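Local coordinates for protein TAF6 (Antonospora locustae, PDB 4ATG) that probably serves as a subunit of the general transcription factor TFIID, its C-terminal HEAT-repeat domain taking part in complex formation between Taf6 and Taf9, at residues L5-L17 against C31-F45. Sequence-based numbering, arbitrary orientation.
Sequences LPKELQLYFDKIL and CLEKESGLQQLVPYF
With CG anti to the backbone N (chi1 174°), Phe13 swings its ring against Phe45, while Phe45, with CG anti to the carbonyl carbon (chi1 -81°), brings the face of its ring under Phe13 CD1. The pair sits at the N-terminal end of the HEAT-repeat domain, where helix 7-20 packs on the end of helix 25-34, the following turn and the start of helix 42-55. The two ring planes are inclined at 43°, neither stacked nor perpendicular, and Phe13 CD1 rests over one face of Phe45, offset toward the rim, 3.6 Å from Phe45 CE1. Leu32 CD1 covers the opposite face near its centre, Leu17 CD2 meets the ring edge in plane, and Ile16 CG2 approaches CE1 of Phe45 obliquely at 3.7 Å. Were Phe45 replaced by an alanine, a gap would be likely to open between Phe13 and Leu32, with the Phe13 ring held less firmly on that side. Farther along Phe13, CE1 reaches Tyr44 CB at 3.6 Å; the hydroxyl of Tyr44 hydrogen-bonds with the backbone N of Gly1, probably a tag remnant. Toward the start of helix 7-20, Leu41 pushes CD2 between Leu5, Leu9 and Phe13, and its 3.4 Å approach to Leu5 CD1 is tight for two methyl groups. Leu41 CD1 lies instead at the edge of Tyr12, whose CE2 touches Leu38 CD2 at 3.6 Å. The Tyr12 ring reaches the end of helix 25-34, placing OH 3.5 Å from Cys31 CB. A water molecule links the polar ends here, binding weakly to Tyr12 OH and donating to Glu35 OE1 at 2.9 Å.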
loop_
_atom_site.group_PDB
_atom_site.type_symbol
_atom_site.label_atom_id
_atom_site.label_comp_id
_atom_site.label_asym_id
_atom_site.label_seq_id
_atom_site.Cartn_x
_atom_site.Cartn_y
_atom_site.Cartn_z
ATOM N N LEU A 5 -19.846 10.869 15.313
ATOM C CA LEU A 5 -19.425 9.934 16.353
ATOM C C LEU A 5 -19.787 10.501 17.743
ATOM O O LEU A 5 -19.781 11.721 17.896
ATOM C CB LEU A 5 -17.887 9.787 16.324
ATOM C CG LEU A 5 -17.277 9.021 15.150
ATOM C CD1 LEU A 5 -15.813 9.364 15.028
ATOM C CD2 LEU A 5 -17.490 7.520 15.294
ATOM N N PRO A 6 -19.942 9.638 18.786
ATOM C CA PRO A 6 -20.042 10.157 20.163
ATOM C C PRO A 6 -18.794 11.005 20.434
ATOM O O PRO A 6 -17.729 10.711 19.865
ATOM C CB PRO A 6 -19.989 8.881 21.019
ATOM C CG PRO A 6 -20.470 7.783 20.105
ATOM C CD PRO A 6 -19.903 8.158 18.767
ATOM N N LYS A 7 -18.951 12.086 21.219
ATOM C CA LYS A 7 -17.923 13.083 21.567
ATOM C C LYS A 7 -16.548 12.512 21.882
ATOM O O LYS A 7 -15.565 12.957 21.297
ATOM C CB LYS A 7 -18.422 13.985 22.723
ATOM C CG LYS A 7 -17.499 15.146 23.073
ATOM C CD LYS A 7 -17.385 15.285 24.601
ATOM C CE LYS A 7 -16.612 16.495 25.065
ATOM N NZ LYS A 7 -15.775 16.180 26.260
ATOM N N GLU A 8 -16.471 11.545 22.797
ATOM C CA GLU A 8 -15.193 10.935 23.214
ATOM C C GLU A 8 -14.488 10.203 22.085
ATOM O O GLU A 8 -13.252 10.162 22.044
ATOM C CB GLU A 8 -15.375 10.009 24.436
ATOM C CG GLU A 8 -16.157 8.729 24.171
ATOM C CD GLU A 8 -17.671 8.834 24.124
ATOM O OE1 GLU A 8 -18.232 9.911 24.447
ATOM O OE2 GLU A 8 -18.301 7.797 23.824
ATOM N N LEU A 9 -15.266 9.586 21.186
ATOM C CA LEU A 9 -14.671 8.875 20.055
ATOM C C LEU A 9 -14.178 9.877 19.045
ATOM O O LEU A 9 -13.105 9.669 18.513
ATOM C CB LEU A 9 -15.622 7.851 19.411
ATOM C CG LEU A 9 -16.118 6.712 20.312
ATOM C CD1 LEU A 9 -17.022 5.754 19.532
ATOM C CD2 LEU A 9 -14.981 5.960 20.931
ATOM N N GLN A 10 -14.916 10.998 18.820
ATOM C CA GLN A 10 -14.416 12.030 17.899
ATOM C C GLN A 10 -13.135 12.681 18.461
ATOM O O GLN A 10 -12.179 12.927 17.717
ATOM C CB GLN A 10 -15.464 13.119 17.603
ATOM C CG GLN A 10 -15.140 13.812 16.276
ATOM C CD GLN A 10 -15.985 15.011 15.929
ATOM O OE1 GLN A 10 -16.975 15.340 16.593
ATOM N NE2 GLN A 10 -15.608 15.677 14.844
ATOM N N LEU A 11 -13.087 12.895 19.782
ATOM C CA LEU A 11 -11.893 13.492 20.379
ATOM C C LEU A 11 -10.658 12.578 20.262
ATOM O O LEU A 11 -9.580 13.066 19.932
ATOM C CB LEU A 11 -12.158 13.936 21.810
ATOM C CG LEU A 11 -13.104 15.161 21.948
ATOM C CD1 LEU A 11 -13.532 15.340 23.377
ATOM C CD2 LEU A 11 -12.440 16.464 21.455
ATOM N N TYR A 12 -10.829 11.261 20.442
ATOM C CA TYR A 12 -9.735 10.295 20.299
ATOM C C TYR A 12 -9.273 10.239 18.838
ATOM O O TYR A 12 -8.072 10.303 18.555
ATOM C CB TYR A 12 -10.167 8.893 20.764
ATOM C CG TYR A 12 -9.022 7.903 20.837
ATOM C CD1 TYR A 12 -8.124 7.919 21.907
ATOM C CD2 TYR A 12 -8.810 6.975 19.820
ATOM C CE1 TYR A 12 -7.094 6.979 22.000
ATOM C CE2 TYR A 12 -7.753 6.063 19.878
ATOM C CZ TYR A 12 -6.910 6.058 20.982
ATOM O OH TYR A 12 -5.877 5.154 21.046
ATOM N N PHE A 13 -10.245 10.155 17.927
ATOM C CA PHE A 13 -10.029 10.129 16.478
ATOM C C PHE A 13 -9.213 11.369 16.091
ATOM O O PHE A 13 -8.165 11.231 15.454
ATOM C CB PHE A 13 -11.383 10.121 15.762
ATOM C CG PHE A 13 -11.262 10.237 14.256
ATOM C CD1 PHE A 13 -10.870 9.146 13.487
ATOM C CD2 PHE A 13 -11.580 11.423 13.609
ATOM C CE1 PHE A 13 -10.748 9.259 12.104
ATOM C CE2 PHE A 13 -11.485 11.523 12.221
ATOM C CZ PHE A 13 -11.078 10.443 11.479
ATOM N N ASP A 14 -9.686 12.569 16.475
ATOM C CA ASP A 14 -8.974 13.816 16.171
ATOM C C ASP A 14 -7.580 13.817 16.782
ATOM O O ASP A 14 -6.641 14.287 16.131
ATOM C CB ASP A 14 -9.762 15.050 16.621
ATOM C CG ASP A 14 -11.057 15.292 15.843
ATOM O OD1 ASP A 14 -11.201 14.735 14.703
ATOM O OD2 ASP A 14 -11.904 16.043 16.341
ATOM N N LYS A 15 -7.425 13.265 18.010
ATOM C CA LYS A 15 -6.111 13.235 18.698
ATOM C C LYS A 15 -5.096 12.391 17.909
ATOM O O LYS A 15 -3.990 12.850 17.653
ATOM C CB LYS A 15 -6.237 12.684 20.133
ATOM C CG LYS A 15 -4.914 12.704 20.890
ATOM C CD LYS A 15 -4.503 14.164 21.115
ATOM C CE LYS A 15 -3.133 14.320 21.657
ATOM N NZ LYS A 15 -2.789 15.782 21.792
ATOM N N ILE A 16 -5.481 11.182 17.501
ATOM C CA ILE A 16 -4.598 10.299 16.729
ATOM C C ILE A 16 -4.160 10.981 15.439
ATOM O O ILE A 16 -2.977 10.946 15.088
ATOM C CB ILE A 16 -5.285 8.928 16.447
ATOM C CG1 ILE A 16 -5.501 8.126 17.773
ATOM C CG2 ILE A 16 -4.487 8.109 15.389
ATOM C CD1 ILE A 16 -4.229 7.739 18.606
ATOM N N LEU A 17 -5.115 11.546 14.713
ATOM C CA LEU A 17 -4.801 12.212 13.440
ATOM C C LEU A 17 -3.819 13.367 13.639
ATOM O O LEU A 17 -2.867 13.505 12.865
ATOM C CB LEU A 17 -6.077 12.662 12.727
ATOM C CG LEU A 17 -7.063 11.520 12.316
ATOM C CD1 LEU A 17 -8.114 12.060 11.446
ATOM C CD2 LEU A 17 -6.367 10.297 11.705
ATOM N N CYS A 31 -0.860 2.837 19.121
ATOM C CA CYS A 31 -2.273 2.887 19.536
ATOM C C CYS A 31 -3.176 2.147 18.571
ATOM O O CYS A 31 -4.084 1.465 19.023
ATOM C CB CYS A 31 -2.763 4.321 19.718
ATOM S SG CYS A 31 -2.042 5.167 21.147
ATOM N N LEU A 32 -2.993 2.352 17.256
ATOM C CA LEU A 32 -3.876 1.724 16.265
ATOM C C LEU A 32 -3.666 0.220 16.128
ATOM O O LEU A 32 -4.555 -0.463 15.633
ATOM C CB LEU A 32 -3.856 2.444 14.907
ATOM C CG LEU A 32 -4.400 3.898 14.881
ATOM C CD1 LEU A 32 -4.810 4.286 13.482
ATOM C CD2 LEU A 32 -5.532 4.107 15.867
ATOM N N GLU A 33 -2.539 -0.298 16.611
ATOM C CA GLU A 33 -2.309 -1.744 16.621
ATOM C C GLU A 33 -2.808 -2.366 17.923
ATOM O O GLU A 33 -3.181 -3.532 17.930
ATOM C CB GLU A 33 -0.813 -2.066 16.516
ATOM C CG GLU A 33 -0.628 -3.541 16.190
ATOM C CD GLU A 33 0.769 -4.110 16.211
ATOM O OE1 GLU A 33 1.724 -3.349 15.956
ATOM O OE2 GLU A 33 0.900 -5.334 16.437
ATOM N N LYS A 34 -2.773 -1.614 19.038
ATOM C CA LYS A 34 -3.055 -2.239 20.332
ATOM C C LYS A 34 -4.386 -1.929 20.988
ATOM O O LYS A 34 -4.855 -2.727 21.807
ATOM C CB LYS A 34 -1.901 -1.957 21.330
ATOM C CG LYS A 34 -0.530 -2.502 20.897
ATOM C CD LYS A 34 -0.486 -4.023 20.895
ATOM C CE LYS A 34 0.820 -4.556 20.372
ATOM N NZ LYS A 34 0.866 -6.036 20.488
ATOM N N GLU A 35 -4.944 -0.760 20.727
ATOM C CA GLU A 35 -6.159 -0.321 21.430
ATOM C C GLU A 35 -7.411 -1.067 21.064
ATOM O O GLU A 35 -7.642 -1.341 19.879
ATOM C CB GLU A 35 -6.365 1.201 21.245
ATOM C CG GLU A 35 -7.245 1.880 22.279
ATOM C CD GLU A 35 -6.749 1.890 23.720
ATOM O OE1 GLU A 35 -5.588 2.280 23.959
ATOM O OE2 GLU A 35 -7.545 1.551 24.618
ATOM N N SER A 36 -8.256 -1.355 22.068
ATOM C CA SER A 36 -9.548 -2.004 21.820
ATOM C C SER A 36 -10.603 -0.916 21.666
ATOM O O SER A 36 -10.350 0.242 22.010
ATOM C CB SER A 36 -9.916 -2.935 22.974
ATOM O OG SER A 36 -10.116 -2.176 24.156
ATOM N N GLY A 37 -11.786 -1.294 21.184
ATOM C CA GLY A 37 -12.912 -0.376 21.031
ATOM C C GLY A 37 -12.809 0.601 19.879
ATOM O O GLY A 37 -13.561 1.571 19.845
ATOM N N LEU A 38 -11.920 0.342 18.889
ATOM C CA LEU A 38 -11.748 1.254 17.748
ATOM C C LEU A 38 -12.592 0.927 16.524
ATOM O O LEU A 38 -12.537 1.689 15.553
ATOM C CB LEU A 38 -10.269 1.271 17.281
ATOM C CG LEU A 38 -9.189 1.614 18.301
ATOM C CD1 LEU A 38 -7.781 1.392 17.690
ATOM C CD2 LEU A 38 -9.356 3.011 18.804
ATOM N N GLN A 39 -13.326 -0.209 16.514
ATOM C CA GLN A 39 -14.060 -0.606 15.306
ATOM C C GLN A 39 -14.854 0.532 14.625
ATOM O O GLN A 39 -14.793 0.682 13.397
ATOM C CB GLN A 39 -14.935 -1.854 15.537
ATOM C CG GLN A 39 -15.460 -2.466 14.202
ATOM C CD GLN A 39 -14.372 -3.100 13.350
ATOM O OE1 GLN A 39 -13.268 -3.367 13.821
ATOM N NE2 GLN A 39 -14.684 -3.445 12.106
ATOM N N GLN A 40 -15.626 1.294 15.405
ATOM C CA GLN A 40 -16.434 2.393 14.839
ATOM C C GLN A 40 -15.571 3.441 14.120
ATOM O O GLN A 40 -16.033 4.076 13.171
ATOM C CB GLN A 40 -17.228 3.090 15.938
ATOM C CG GLN A 40 -18.683 2.699 16.056
ATOM C CD GLN A 40 -19.342 3.681 17.005
ATOM O OE1 GLN A 40 -19.151 3.626 18.217
ATOM N NE2 GLN A 40 -19.981 4.702 16.465
ATOM N N LEU A 41 -14.325 3.635 14.595
ATOM C CA LEU A 41 -13.395 4.610 14.020
ATOM C C LEU A 41 -12.692 4.130 12.782
ATOM O O LEU A 41 -12.225 4.944 11.987
ATOM C CB LEU A 41 -12.323 4.994 15.078
ATOM C CG LEU A 41 -12.843 5.736 16.301
ATOM C CD1 LEU A 41 -11.684 6.222 17.167
ATOM C CD2 LEU A 41 -13.603 6.926 15.900
ATOM N N VAL A 42 -12.523 2.812 12.656
ATOM C CA VAL A 42 -11.838 2.183 11.511
ATOM C C VAL A 42 -12.170 2.789 10.125
ATOM O O VAL A 42 -11.242 3.235 9.453
ATOM C CB VAL A 42 -11.903 0.626 11.563
ATOM C CG1 VAL A 42 -11.363 0.023 10.259
ATOM C CG2 VAL A 42 -11.086 0.109 12.747
ATOM N N PRO A 43 -13.434 2.843 9.659
ATOM C CA PRO A 43 -13.693 3.435 8.330
ATOM C C PRO A 43 -13.230 4.890 8.206
ATOM O O PRO A 43 -12.799 5.316 7.136
ATOM C CB PRO A 43 -15.230 3.336 8.190
ATOM C CG PRO A 43 -15.737 3.147 9.562
ATOM C CD PRO A 43 -14.689 2.331 10.252
ATOM N N TYR A 44 -13.332 5.656 9.304
ATOM C CA TYR A 44 -12.941 7.066 9.324
ATOM C C TYR A 44 -11.418 7.215 9.273
ATOM O O TYR A 44 -10.916 8.099 8.582
ATOM C CB TYR A 44 -13.564 7.780 10.524
ATOM C CG TYR A 44 -15.078 7.791 10.442
ATOM C CD1 TYR A 44 -15.733 8.343 9.344
ATOM C CD2 TYR A 44 -15.852 7.156 11.409
ATOM C CE1 TYR A 44 -17.114 8.260 9.210
ATOM C CE2 TYR A 44 -17.245 7.148 11.328
ATOM C CZ TYR A 44 -17.874 7.730 10.241
ATOM O OH TYR A 44 -19.245 7.711 10.153
ATOM N N PHE A 45 -10.686 6.332 9.974
ATOM C CA PHE A 45 -9.217 6.369 9.918
ATOM C C PHE A 45 -8.780 6.091 8.477
ATOM O O PHE A 45 -7.952 6.815 7.942
ATOM C CB PHE A 45 -8.605 5.317 10.854
ATOM C CG PHE A 45 -8.534 5.717 12.314
ATOM C CD1 PHE A 45 -7.928 6.913 12.698
ATOM C CD2 PHE A 45 -8.945 4.843 13.307
ATOM C CE1 PHE A 45 -7.815 7.265 14.054
ATOM C CE2 PHE A 45 -8.808 5.183 14.668
ATOM C CZ PHE A 45 -8.285 6.407 15.027
HETATM O O HOH W 1 -5.446 5.107 24.332
#